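Local coordinates for protein adenylosuccinate lyase (Francisella tularensis subsp. tularensis SCHU S4, PDB 4EEI) that probably cleaves adenylosuccinate to AMP and fumarate, and the related succinyl-imidazolecarboxamide nucleotide likewise, in two steps of purine biosynthesis, at residues B[70-75]-B[86-91]; B[133-138]-B[412-417]; B[147-152]-B[420-425]. All blocks are in the same frame, centred on the assembly; numbering follows the deposited sequence.

Interaction 1: residues B[70-75]-B[86-91]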
loop_
_atom_site.group_PDB
_atom_site.type_symbol
_atom_site.label_atom_id
_atom_site.label_comp_id
_atom_site.label_asym_id
_atom_site.label_seq_id
_atom_site.Cartn_x
_atom_site.Cartn_y
_atom_site.Cartn_z
ATOM N N ILE B 70 16.658 29.835 5.438
ATOM C CA ILE B 70 17.462 31.043 5.274
ATOM C C ILE B 70 16.549 32.216 4.932
ATOM O O ILE B 70 16.705 33.312 5.465
ATOM C CB ILE B 70 18.523 30.884 4.167
ATOM C CG1 ILE B 70 19.507 29.763 4.514
ATOM C CG2 ILE B 70 19.262 32.194 3.937
ATOM C CD1 ILE B 70 20.583 29.530 3.455
ATOM N N ALA B 71 15.585 31.969 4.048
ATOM C CA ALA B 71 14.608 32.990 3.670
ATOM C C ALA B 71 13.778 33.457 4.864
ATOM O O ALA B 71 13.592 34.656 5.069
ATOM C CB ALA B 71 13.708 32.481 2.564
ATOM N N PHE B 72 13.269 32.501 5.639
ATOM C CA PHE B 72 12.514 32.814 6.849
ATOM C C PHE B 72 13.341 33.606 7.866
ATOM O O PHE B 72 12.885 34.628 8.384
ATOM C CB PHE B 72 11.986 31.530 7.495
ATOM C CG PHE B 72 11.594 31.695 8.941
ATOM C CD1 PHE B 72 10.403 32.315 9.280
ATOM C CD2 PHE B 72 12.420 31.226 9.960
ATOM C CE1 PHE B 72 10.036 32.471 10.604
ATOM C CE2 PHE B 72 12.058 31.375 11.290
ATOM C CZ PHE B 72 10.864 31.997 11.610
ATOM N N CYS B 73 14.548 33.130 8.161
ATOM C CA CYS B 73 15.419 33.832 9.108
ATOM C C CYS B 73 15.717 35.254 8.650
ATOM O O CYS B 73 15.672 36.207 9.440
ATOM C CB CYS B 73 16.722 33.063 9.312
ATOM S SG CYS B 73 16.505 31.491 10.166
ATOM N N THR B 74 16.025 35.395 7.365
ATOM C CA THR B 74 16.288 36.712 6.794
ATOM C C THR B 74 15.056 37.604 6.920
ATOM O O THR B 74 15.179 38.803 7.174
ATOM C CB THR B 74 16.745 36.611 5.324
ATOM O OG1 THR B 74 17.959 35.851 5.255
ATOM C CG2 THR B 74 16.993 37.985 4.729
ATOM N N SER B 75 13.864 37.029 6.769
ATOM C CA SER B 75 12.646 37.842 6.876
ATOM C C SER B 75 12.466 38.386 8.296
ATOM O O SER B 75 11.937 39.480 8.484
ATOM C CB SER B 75 11.400 37.063 6.433
ATOM O OG SER B 75 10.956 36.169 7.438
ATOM N N LYS B 86 21.585 39.331 16.169
ATOM C CA LYS B 86 22.875 38.640 16.127
ATOM C C LYS B 86 22.829 37.143 16.459
ATOM O O LYS B 86 23.469 36.327 15.783
ATOM C CB LYS B 86 23.883 39.331 17.043
ATOM C CG LYS B 86 25.225 38.642 17.049
ATOM C CD LYS B 86 26.322 39.519 17.621
ATOM C CE LYS B 86 27.665 38.860 17.394
ATOM N NZ LYS B 86 28.823 39.655 17.894
ATOM N N PHE B 87 22.092 36.784 17.504
ATOM C CA PHE B 87 22.087 35.402 17.958
ATOM C C PHE B 87 20.858 34.647 17.477
ATOM O O PHE B 87 20.595 33.527 17.915
ATOM C CB PHE B 87 22.225 35.335 19.479
ATOM C CG PHE B 87 23.588 35.737 19.976
ATOM C CD1 PHE B 87 23.778 36.940 20.643
ATOM C CD2 PHE B 87 24.682 34.922 19.751
ATOM C CE1 PHE B 87 25.033 37.311 21.092
ATOM C CE2 PHE B 87 25.937 35.285 20.196
ATOM C CZ PHE B 87 26.116 36.481 20.867
ATOM N N PHE B 88 20.109 35.257 16.565
ATOM C CA PHE B 88 18.971 34.572 15.973
ATOM C C PHE B 88 19.496 33.388 15.169
ATOM O O PHE B 88 20.441 33.526 14.387
ATOM C CB PHE B 88 18.153 35.514 15.088
ATOM C CG PHE B 88 16.773 34.999 14.776
ATOM C CD1 PHE B 88 15.758 35.095 15.718
ATOM C CD2 PHE B 88 16.495 34.405 13.550
ATOM C CE1 PHE B 88 14.479 34.620 15.444
ATOM C CE2 PHE B 88 15.218 33.927 13.264
ATOM C CZ PHE B 88 14.210 34.033 14.214
ATOM N N HIS B 89 18.906 32.220 15.401
ATOM C CA HIS B 89 19.312 30.994 14.717
ATOM C C HIS B 89 20.790 30.674 14.959
ATOM O O HIS B 89 21.563 30.478 14.023
ATOM C CB HIS B 89 19.016 31.101 13.220
ATOM C CG HIS B 89 18.960 29.781 12.520
ATOM N ND1 HIS B 89 17.808 29.025 12.451
ATOM C CD2 HIS B 89 19.910 29.082 11.856
ATOM C CE1 HIS B 89 18.053 27.915 11.774
ATOM N NE2 HIS B 89 19.321 27.926 11.404
ATOM N N PHE B 90 21.178 30.625 16.225
ATOM C CA PHE B 90 22.561 30.388 16.583
ATOM C C PHE B 90 22.714 28.946 17.051
ATOM O O PHE B 90 21.942 28.484 17.892
ATOM C CB PHE B 90 22.962 31.368 17.688
ATOM C CG PHE B 90 24.400 31.288 18.090
ATOM C CD1 PHE B 90 24.788 30.495 19.157
ATOM C CD2 PHE B 90 25.360 32.034 17.427
ATOM C CE1 PHE B 90 26.110 30.434 19.548
ATOM C CE2 PHE B 90 26.693 31.974 17.809
ATOM C CZ PHE B 90 27.069 31.169 18.873
ATOM N N GLY B 91 23.679 28.229 16.484
ATOM C CA GLY B 91 23.991 26.880 16.934
ATOM C C GLY B 91 23.078 25.784 16.397
ATOM O O GLY B 91 23.502 24.630 16.259
#

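Interaction 2: residues B[133-138]-B[412-417]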
loop_
_atom_site.group_PDB
_atom_site.type_symbol
_atom_site.label_atom_id
_atom_site.label_comp_id
_atom_site.label_asym_id
_atom_site.label_seq_id
_atom_site.Cartn_x
_atom_site.Cartn_y
_atom_site.Cartn_z
ATOM N N GLU B 133 -32.994 -1.512 22.372
ATOM C CA GLU B 133 -34.235 -2.278 22.546
ATOM C C GLU B 133 -34.769 -2.926 21.271
ATOM O O GLU B 133 -35.645 -3.792 21.324
ATOM C CB GLU B 133 -35.330 -1.342 23.067
ATOM C CG GLU B 133 -35.620 -0.171 22.119
ATOM C CD GLU B 133 -36.834 0.650 22.525
ATOM O OE1 GLU B 133 -37.971 0.233 22.217
ATOM O OE2 GLU B 133 -36.648 1.719 23.142
ATOM N N ILE B 134 -34.268 -2.486 20.123
ATOM C CA ILE B 134 -34.817 -2.922 18.846
ATOM C C ILE B 134 -34.223 -4.266 18.459
ATOM O O ILE B 134 -33.010 -4.455 18.538
ATOM C CB ILE B 134 -34.524 -1.882 17.753
ATOM C CG1 ILE B 134 -35.142 -0.534 18.138
ATOM C CG2 ILE B 134 -35.032 -2.353 16.404
ATOM C CD1 ILE B 134 -34.851 0.586 17.149
ATOM N N ILE B 135 -35.067 -5.205 18.039
ATOM C CA ILE B 135 -34.557 -6.507 17.613
ATOM C C ILE B 135 -34.414 -6.545 16.087
ATOM O O ILE B 135 -35.313 -6.116 15.355
ATOM C CB ILE B 135 -35.418 -7.678 18.160
ATOM C CG1 ILE B 135 -34.756 -9.026 17.874
ATOM C CG2 ILE B 135 -36.828 -7.634 17.609
ATOM C CD1 ILE B 135 -35.276 -10.139 18.780
ATOM N N THR B 136 -33.260 -7.021 15.618
ATOM C CA THR B 136 -32.969 -7.058 14.184
ATOM C C THR B 136 -32.404 -8.425 13.822
ATOM O O THR B 136 -32.016 -9.191 14.707
ATOM C CB THR B 136 -31.956 -5.970 13.795
ATOM O OG1 THR B 136 -31.824 -5.908 12.369
ATOM C CG2 THR B 136 -30.590 -6.269 14.414
ATOM N N MET B 137 -32.374 -8.743 12.530
ATOM C CA MET B 137 -31.728 -9.975 12.083
ATOM C C MET B 137 -30.225 -9.771 11.930
ATOM O O MET B 137 -29.775 -8.924 11.140
ATOM C CB MET B 137 -32.306 -10.459 10.748
ATOM C CG MET B 137 -33.706 -11.033 10.829
ATOM S SD MET B 137 -33.817 -12.348 12.060
ATOM C CE MET B 137 -32.521 -13.441 11.473
ATOM N N GLY B 138 -29.447 -10.537 12.691
ATOM C CA GLY B 138 -28.010 -10.614 12.473
ATOM C C GLY B 138 -27.757 -11.349 11.168
ATOM O O GLY B 138 -28.564 -12.196 10.761
ATOM N N GLU B 412 -42.316 -11.851 21.725
ATOM C CA GLU B 412 -41.825 -11.444 23.037
ATOM C C GLU B 412 -40.801 -12.429 23.590
ATOM O O GLU B 412 -39.794 -12.028 24.168
ATOM C CB GLU B 412 -42.987 -11.299 24.021
ATOM C CG GLU B 412 -43.819 -10.043 23.826
ATOM C CD GLU B 412 -44.517 -9.604 25.098
ATOM O OE1 GLU B 412 -44.686 -10.444 26.008
ATOM O OE2 GLU B 412 -44.894 -8.416 25.191
ATOM N N GLY B 413 -41.061 -13.720 23.411
ATOM C CA GLY B 413 -40.128 -14.746 23.850
ATOM C C GLY B 413 -38.836 -14.712 23.047
ATOM O O GLY B 413 -37.732 -14.874 23.588
ATOM N N ILE B 414 -38.968 -14.509 21.740
ATOM C CA ILE B 414 -37.797 -14.395 20.866
ATOM C C ILE B 414 -36.915 -13.230 21.319
ATOM O O ILE B 414 -35.689 -13.345 21.380
ATOM C CB ILE B 414 -38.233 -14.211 19.395
ATOM C CG1 ILE B 414 -38.748 -15.536 18.826
ATOM C CG2 ILE B 414 -37.093 -13.667 18.538
ATOM C CD1 ILE B 414 -39.423 -15.396 17.474
ATOM N N LYS B 415 -37.546 -12.105 21.641
ATOM C CA LYS B 415 -36.815 -10.949 22.152
ATOM C C LYS B 415 -36.115 -11.281 23.465
ATOM O O LYS B 415 -34.962 -10.913 23.672
ATOM C CB LYS B 415 -37.758 -9.755 22.336
ATOM C CG LYS B 415 -37.627 -8.708 21.245
ATOM C CD LYS B 415 -38.825 -7.766 21.198
ATOM C CE LYS B 415 -39.010 -7.004 22.494
ATOM N NZ LYS B 415 -40.119 -5.997 22.394
ATOM N N LYS B 416 -36.821 -11.986 24.341
ATOM C CA LYS B 416 -36.273 -12.398 25.629
ATOM C C LYS B 416 -35.052 -13.269 25.466
ATOM O O LYS B 416 -34.123 -13.219 26.276
ATOM C CB LYS B 416 -37.307 -13.210 26.398
ATOM C CG LYS B 416 -37.818 -12.544 27.647
ATOM C CD LYS B 416 -38.714 -11.383 27.295
ATOM C CE LYS B 416 -39.397 -10.820 28.532
ATOM N NZ LYS B 416 -40.857 -10.638 28.304
ATOM N N THR B 417 -35.068 -14.087 24.423
ATOM C CA THR B 417 -34.026 -15.084 24.223
ATOM C C THR B 417 -32.776 -14.469 23.621
ATOM O O THR B 417 -31.672 -14.647 24.136
ATOM C CB THR B 417 -34.534 -16.228 23.321
ATOM O OG1 THR B 417 -35.664 -16.854 23.944
ATOM C CG2 THR B 417 -33.450 -17.270 23.092
HETATM O O HOH W 1 -38.216 -4.525 20.678
#

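Interaction 3: residues B[147-152]-B[420-425]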
loop_
_atom_site.group_PDB
_atom_site.type_symbol
_atom_site.label_atom_id
_atom_site.label_comp_id
_atom_site.label_asym_id
_atom_site.label_seq_id
_atom_site.Cartn_x
_atom_site.Cartn_y
_atom_site.Cartn_z
ATOM N N PRO B 147 -31.524 -13.370 15.417
ATOM C CA PRO B 147 -31.857 -12.027 15.899
ATOM C C PRO B 147 -30.813 -11.517 16.884
ATOM O O PRO B 147 -30.120 -12.314 17.513
ATOM C CB PRO B 147 -33.198 -12.233 16.610
ATOM C CG PRO B 147 -33.766 -13.472 16.007
ATOM C CD PRO B 147 -32.582 -14.345 15.725
ATOM N N MET B 148 -30.707 -10.199 17.009
ATOM C CA MET B 148 -29.742 -9.584 17.912
ATOM C C MET B 148 -30.257 -8.187 18.205
ATOM O O MET B 148 -31.249 -7.757 17.619
ATOM C CB MET B 148 -28.384 -9.469 17.228
ATOM C CG MET B 148 -28.438 -8.551 16.011
ATOM S SD MET B 148 -26.885 -8.481 15.105
ATOM C CE MET B 148 -25.818 -7.667 16.309
ATOM N N SER B 149 -29.581 -7.461 19.086
ATOM C CA SER B 149 -29.949 -6.071 19.337
ATOM C C SER B 149 -29.404 -5.178 18.219
ATOM O O SER B 149 -28.229 -5.260 17.877
ATOM C CB SER B 149 -29.379 -5.607 20.669
ATOM O OG SER B 149 -29.361 -4.197 20.722
ATOM N N PHE B 150 -30.250 -4.326 17.652
ATOM C CA PHE B 150 -29.813 -3.418 16.588
ATOM C C PHE B 150 -28.766 -2.464 17.153
ATOM O O PHE B 150 -27.793 -2.105 16.476
ATOM C CB PHE B 150 -31.014 -2.635 16.046
ATOM C CG PHE B 150 -30.734 -1.871 14.769
ATOM C CD1 PHE B 150 -30.414 -0.524 14.804
ATOM C CD2 PHE B 150 -30.815 -2.502 13.532
ATOM C CE1 PHE B 150 -30.182 0.187 13.626
ATOM C CE2 PHE B 150 -30.572 -1.802 12.353
ATOM C CZ PHE B 150 -30.261 -0.457 12.403
ATOM N N GLY B 151 -28.948 -2.074 18.413
ATOM C CA GLY B 151 -28.018 -1.164 19.064
ATOM C C GLY B 151 -26.604 -1.701 19.174
ATOM O O GLY B 151 -25.637 -0.938 19.272
ATOM N N GLN B 152 -26.470 -3.022 19.156
ATOM C CA GLN B 152 -25.151 -3.622 19.235
ATOM C C GLN B 152 -24.324 -3.305 17.982
ATOM O O GLN B 152 -23.086 -3.335 18.018
ATOM C CB GLN B 152 -25.282 -5.126 19.456
ATOM C CG GLN B 152 -23.975 -5.813 19.768
ATOM C CD GLN B 152 -24.180 -7.174 20.389
ATOM O OE1 GLN B 152 -24.978 -7.330 21.315
ATOM N NE2 GLN B 152 -23.456 -8.172 19.888
ATOM N N LYS B 420 -31.027 -11.545 25.674
ATOM C CA LYS B 420 -30.859 -11.908 27.086
ATOM C C LYS B 420 -29.665 -11.223 27.765
ATOM O O LYS B 420 -29.764 -10.790 28.911
ATOM C CB LYS B 420 -30.709 -13.430 27.207
ATOM C CG LYS B 420 -30.530 -13.958 28.628
ATOM C CD LYS B 420 -30.133 -15.448 28.619
ATOM C CE LYS B 420 -28.677 -15.655 28.167
ATOM N NZ LYS B 420 -28.450 -16.896 27.352
ATOM N N GLU B 421 -28.545 -11.120 27.060
ATOM C CA GLU B 421 -27.319 -10.611 27.670
ATOM C C GLU B 421 -26.963 -9.185 27.250
ATOM O O GLU B 421 -25.856 -8.711 27.529
ATOM C CB GLU B 421 -26.141 -11.538 27.346
ATOM C CG GLU B 421 -26.296 -12.963 27.871
ATOM C CD GLU B 421 -25.963 -13.090 29.345
ATOM O OE1 GLU B 421 -25.689 -12.064 29.995
ATOM O OE2 GLU B 421 -25.970 -14.219 29.857
ATOM N N ILE B 422 -27.885 -8.497 26.589
ATOM C CA ILE B 422 -27.548 -7.194 26.011
ATOM C C ILE B 422 -27.124 -6.173 27.082
ATOM O O ILE B 422 -26.260 -5.335 26.824
ATOM C CB ILE B 422 -28.691 -6.648 25.118
ATOM C CG1 ILE B 422 -28.182 -5.523 24.211
ATOM C CG2 ILE B 422 -29.847 -6.168 25.957
ATOM C CD1 ILE B 422 -27.027 -5.951 23.325
ATOM N N ASP B 423 -27.697 -6.270 28.284
ATOM C CA ASP B 423 -27.321 -5.376 29.382
ATOM C C ASP B 423 -25.844 -5.549 29.745
ATOM O O ASP B 423 -25.119 -4.572 29.949
ATOM C CB ASP B 423 -28.176 -5.643 30.628
ATOM C CG ASP B 423 -29.606 -5.148 30.485
ATOM O OD1 ASP B 423 -30.006 -4.760 29.369
ATOM O OD2 ASP B 423 -30.332 -5.157 31.499
ATOM N N HIS B 424 -25.401 -6.799 29.820
ATOM C CA HIS B 424 -24.019 -7.104 30.176
ATOM C C HIS B 424 -23.027 -6.587 29.138
ATOM O O HIS B 424 -21.935 -6.128 29.483
ATOM C CB HIS B 424 -23.836 -8.611 30.337
ATOM C CG HIS B 424 -24.516 -9.179 31.543
ATOM N ND1 HIS B 424 -25.455 -10.188 31.459
ATOM C CD2 HIS B 424 -24.386 -8.894 32.858
ATOM C CE1 HIS B 424 -25.881 -10.489 32.674
ATOM N NE2 HIS B 424 -25.247 -9.721 33.541
ATOM N N VAL B 425 -23.399 -6.695 27.868
ATOM C CA VAL B 425 -22.529 -6.262 26.780
ATOM C C VAL B 425 -22.347 -4.749 26.830
ATOM O O VAL B 425 -21.230 -4.246 26.690
ATOM C CB VAL B 425 -23.101 -6.691 25.416
ATOM C CG1 VAL B 425 -22.253 -6.137 24.269
ATOM C CG2 VAL B 425 -23.175 -8.214 25.334
#

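Interaction 1: residues B[70-75]-B[86-91]
Cys73, on helix 68-77, and His89, in the loop that leads to helix 94-131, have the closest backbones of this contact, their CA atoms 7.4 Å apart. The 70-75 segment is regular helix, whereas 86-91 is irregular where it passes the helix. His89 takes a left-handed backbone conformation, phi 58°, and the CB atoms of both Phe88 and His89 are directed toward the helix, so two consecutive rings arrive together. No hydrogen bond links the segments.

The sulfur of Cys73 touches both rings, each in its own way. With SG anti to the carbonyl carbon (chi1 -68°), it comes within 3.6 Å of ND1 of His89 and lies 4.0 Å from the centroid of that imidazole, approaching it obliquely. Phe88 receives the same sulfur quite differently, at the edge of its ring: CE2 of Phe88 is 4.1 Å from SG of Cys73, and the sulfur sits 75° off the ring normal. This is a Cys sulfur-aromatic contact. One helical position earlier, Phe72 adds a looser apolar touch, its CE2 4.5 Å from CZ of Phe88.

ND1 of His89 is hydrogen-bonded to OE2 of Glu27 on helix 16-33, a bond that would restrain the turn of the ring; Glu27 also touches Cys73 and Phe88. Further along the loop, the backbone N of Gly91 bonds NE2 of His358 of the second subunit.

The side chain of His89 lies about 5 Å from bound succinate and about 4 Å from that of Ser94, a succinate- and fumarate-binding residue. His89 thus borders the dicarboxylate site of the lyase, and the packing of Cys73 against it, with Phe88 alongside, is consistent with a second-shell position.

Interaction 2: residues B[133-138]-B[412-417]
The terminal methyl of Ile135, at the start of strand 135-140, rests on helix 411-418, where it meets Ile414 and Lys415. The CG1 branch runs anti to the backbone N (chi1 -172°), which carries this methyl out toward the helix. CD1 of Ile135 lies 3.7 Å from CG of Lys415 and 4.0 Å from CG2 of Ile414, so it rests against two successive side chains of the helix. Across this contact the shorter branch meets the lysine: CG2 of Ile135 is 3.9 Å from CG of Lys415, and the two side chains cross obliquely.

Beyond the point of contact, the lysine chain bends at chi3 (60°) and brings NZ toward the backbone of Glu133, just before the strand. NZ of Lys415 gives a 3.0 Å hydrogen bond to a water, and this water in turn donates to the backbone O of Glu133 at 2.8 Å. The carboxylate of Glu133 stays 6.6 Å from NZ of Lys415, measured to OE1; its salt bridge is with Arg338.

Further out, the backbone N of Ile135 bonds the carboxylate of Glu342 on helix 338-346, and Pro147 of the partner strand touches the isoleucine. Ile414 also packs against Tyr351. On the helix, Thr417 OG1 returns a 2.9 Å bond to Gly413 O from above the carbonyl plane.

Lysine thus serves twice here, by its methylenes as an apolar surface and by its nitrogen through water. Direct cross-segment contact is van der Waals in kind, and any attraction between Lys415 and Glu133 is probably modest at such range.

Interaction 3: residues B[147-152]-B[420-425]
Where strand 143-149 gives way to helix 151-173, Ser149 and Gln152 receive the side chain of Ile422, from the first turn of helix 422-429. Its CB is directed toward the other segment, and with chi1 at -163° the longer branch points away from the backbone N. CG1 of Ile422 comes 3.7 Å from CB of Ser149 and 3.9 Å from OG of the same serine. The next bond turns (chi2 57°), and the tip fits into the angle between serine and glutamine: CD1 of Ile422 is 3.6 Å from CB of Ser149 and only 3.2 Å from OE1 of Gln152, a tight approach of methyl to amide oxygen. The side chains of Gln152 and Ile422 run antiparallel, side by side. Val425, one turn later, completes the contact more loosely, its CG1 4.2 Å from OE1 of Gln152.

The polar ends are held from outside. Ser149 OG bonds the backbone O of Lys132, while NE2 of Gln152 bonds Gly185 O of the second subunit, consistent with the oxygen end of the amide facing the isoleucine. Glu421 occupies the N-cap position of helix 422-429, and its carboxylate bonds Thr192 of the second subunit.

The contact fastens a short helix near the C-terminus against the junction where the 135-149 hairpin gives way to the long helix 151-173. Long helices of this kind form the central bundle of the fumarase/aspartase superfamily, and the bonds to the second subunit place the junction at an interface of the tetramer.

Overall arrangement
Interactions 2 and 3 are neighbours, with centres about 9 Å apart, whereas interaction 1 lies across the centre of the elongated chain, its centre about 69 and 62 Å from theirs. Interactions 2 and 3 share the hairpin of strands 135-140 and 143-149, laced by Ile134 O to Phe150 N at 2.9 Å and Thr136 O to Met148 N at 2.8 Å; their other halves are the successive helices 411-418 and 422-429. The C-terminal region is thus docked on the hairpin and on the start of the helix that follows it. Interaction 1 alone lies by the ligand pocket, the His89 side chain about 5 Å from succinate and about 8 Å from AMP. Each touches the second subunit.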